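Local coordinates for acyl-CoA dehydrogenase (Geobacillus kaustophilus, PDB 2PG0), which is an FAD-dependent acyl-CoA dehydrogenase that probably introduces a double bond between the alpha and beta carbons of thioester-bound acyl chains, at residues Arg44-Lys49 and Ser86-Ile91. Sequence-based numbering, arbitrary orientation.
Sequences RSFWAK and SSLVGI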
loop_
_atom_site.group_PDB
_atom_site.type_symbol
_atom_site.label_atom_id
_atom_site.label_comp_id
_atom_site.label_asym_id
_atom_site.label_seq_id
_atom_site.Cartn_x
_atom_site.Cartn_y
_atom_site.Cartn_z
ATOM N N ARG A 44 -22.037 -36.595 -5.064
ATOM C CA ARG A 44 -21.697 -37.609 -4.062
ATOM C C ARG A 44 -20.769 -38.688 -4.606
ATOM O O ARG A 44 -19.927 -39.210 -3.879
ATOM C CB ARG A 44 -22.963 -38.310 -3.555
ATOM C CG ARG A 44 -23.730 -37.605 -2.459
ATOM C CD ARG A 44 -22.849 -37.305 -1.252
ATOM N NE ARG A 44 -22.781 -38.379 -0.255
ATOM C CZ ARG A 44 -23.394 -38.340 0.930
ATOM N NH1 ARG A 44 -24.144 -37.295 1.272
ATOM N NH2 ARG A 44 -23.252 -39.345 1.779
ATOM N N SER A 45 -20.956 -39.036 -5.877
ATOM C CA SER A 45 -20.137 -40.066 -6.526
ATOM C C SER A 45 -18.645 -39.712 -6.505
ATOM O O SER A 45 -17.799 -40.608 -6.412
ATOM C CB SER A 45 -20.629 -40.338 -7.953
ATOM O OG SER A 45 -20.503 -39.187 -8.767
ATOM N N PHE A 46 -18.328 -38.413 -6.565
ATOM C CA PHE A 46 -16.936 -37.970 -6.458
ATOM C C PHE A 46 -16.330 -38.278 -5.087
ATOM O O PHE A 46 -15.206 -38.762 -5.004
ATOM C CB PHE A 46 -16.762 -36.479 -6.791
ATOM C CG PHE A 46 -15.329 -36.015 -6.694
ATOM C CD1 PHE A 46 -14.420 -36.305 -7.714
ATOM C CD2 PHE A 46 -14.874 -35.339 -5.565
ATOM C CE1 PHE A 46 -13.081 -35.901 -7.625
ATOM C CE2 PHE A 46 -13.541 -34.923 -5.466
ATOM C CZ PHE A 46 -12.640 -35.207 -6.497
ATOM N N TRP A 47 -17.068 -37.975 -4.020
ATOM C CA TRP A 47 -16.656 -38.330 -2.660
ATOM C C TRP A 47 -16.457 -39.842 -2.490
ATOM O O TRP A 47 -15.513 -40.284 -1.826
ATOM C CB TRP A 47 -17.707 -37.851 -1.662
ATOM C CG TRP A 47 -17.706 -36.361 -1.436
ATOM C CD1 TRP A 47 -18.235 -35.402 -2.250
ATOM C CD2 TRP A 47 -17.164 -35.673 -0.303
ATOM N NE1 TRP A 47 -18.050 -34.149 -1.693
ATOM C CE2 TRP A 47 -17.399 -34.291 -0.496
ATOM C CE3 TRP A 47 -16.503 -36.092 0.861
ATOM C CZ2 TRP A 47 -16.996 -33.325 0.433
ATOM C CZ3 TRP A 47 -16.097 -35.133 1.781
ATOM C CH2 TRP A 47 -16.351 -33.763 1.560
ATOM N N ALA A 48 -17.363 -40.619 -3.086
ATOM C CA ALA A 48 -17.284 -42.078 -3.042
ATOM C C ALA A 48 -15.995 -42.564 -3.706
ATOM O O ALA A 48 -15.341 -43.481 -3.202
ATOM C CB ALA A 48 -18.502 -42.693 -3.717
ATOM N N LYS A 49 -15.641 -41.952 -4.837
ATOM C CA LYS A 49 -14.395 -42.271 -5.534
ATOM C C LYS A 49 -13.184 -41.871 -4.698
ATOM O O LYS A 49 -12.209 -42.612 -4.613
ATOM C CB LYS A 49 -14.346 -41.597 -6.908
ATOM C CG LYS A 49 -15.318 -42.191 -7.926
ATOM C CD LYS A 49 -15.497 -41.232 -9.093
ATOM C CE LYS A 49 -16.353 -41.817 -10.188
ATOM N NZ LYS A 49 -16.641 -40.791 -11.238
ATOM N N SER A 86 -11.213 -23.913 -5.643
ATOM C CA SER A 86 -11.594 -23.660 -4.254
ATOM C C SER A 86 -12.911 -24.312 -3.845
ATOM O O SER A 86 -13.173 -24.470 -2.657
ATOM C CB SER A 86 -11.674 -22.143 -4.010
ATOM O OG SER A 86 -10.442 -21.523 -4.312
ATOM N N SER A 87 -13.750 -24.689 -4.808
ATOM C CA SER A 87 -15.005 -25.371 -4.473
ATOM C C SER A 87 -14.776 -26.746 -3.858
ATOM O O SER A 87 -15.693 -27.340 -3.297
ATOM C CB SER A 87 -15.943 -25.455 -5.680
ATOM O OG SER A 87 -16.517 -24.187 -5.967
ATOM N N LEU A 88 -13.544 -27.236 -3.950
ATOM C CA LEU A 88 -13.179 -28.522 -3.360
ATOM C C LEU A 88 -12.776 -28.454 -1.878
ATOM O O LEU A 88 -12.381 -29.473 -1.288
ATOM C CB LEU A 88 -12.091 -29.183 -4.206
ATOM C CG LEU A 88 -12.680 -29.814 -5.476
ATOM C CD1 LEU A 88 -11.602 -29.968 -6.531
ATOM C CD2 LEU A 88 -13.372 -31.153 -5.191
ATOM N N VAL A 89 -12.903 -27.267 -1.277
ATOM C CA VAL A 89 -12.534 -27.064 0.137
ATOM C C VAL A 89 -13.296 -27.945 1.118
ATOM O O VAL A 89 -12.833 -28.166 2.237
ATOM C CB VAL A 89 -12.692 -25.590 0.596
ATOM C CG1 VAL A 89 -11.635 -24.709 -0.072
ATOM C CG2 VAL A 89 -14.128 -25.077 0.378
ATOM N N GLY A 90 -14.466 -28.425 0.699
ATOM C CA GLY A 90 -15.291 -29.312 1.527
ATOM C C GLY A 90 -14.605 -30.621 1.865
ATOM O O GLY A 90 -14.883 -31.221 2.907
ATOM N N ILE A 91 -13.696 -31.059 0.992
ATOM C CA ILE A 91 -12.921 -32.278 1.257
ATOM C C ILE A 91 -11.910 -32.067 2.382
ATOM O O ILE A 91 -11.869 -32.858 3.329
ATOM C CB ILE A 91 -12.249 -32.830 -0.015
ATOM C CG1 ILE A 91 -13.327 -33.339 -0.969
ATOM C CG2 ILE A 91 -11.259 -33.955 0.346
ATOM C CD1 ILE A 91 -12.898 -33.440 -2.396
#
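One face of the Trp47 indole carries the CG1 methylene of Ile91, a CH-pi contact with CG1 4.0 Å from the centroid of the six-membered ring and only 15° off its normal. The Phe46 ring is met instead at its edge, where Ile91 CD1 lies near the ring plane, 3.5 Å from CE2. Helices 44-52 and 89-105 of the all-helical N-terminal domain of the acyl-CoA dehydrogenase fold are joined here. Both rings reach segment 86-91 from consecutive helix positions, Phe46 with CG anti to the backbone N (chi1 -180°) and Trp47 with CG anti to the carbonyl carbon (chi1 -74°). The CG1-CD1 branch of Ile91 spans both, its methylene on the indole and its terminal methyl on the phenyl edge. Leu88 sends CD2 obliquely to Phe46 CE2, at 3.8 Å. Trp36 packs edge-to-face with Phe46, and His94 with Trp47, so the aromatic packing continues beyond the two segments. Gly90 lies close to the FAD-binding residue Thr162, near a bound FAD. At the indole's edge, Trp47 CH2 lies 3.2 Å from Gly90 O, a carbonyl oxygen that accepts a hydrogen bond from Asn163 ND2.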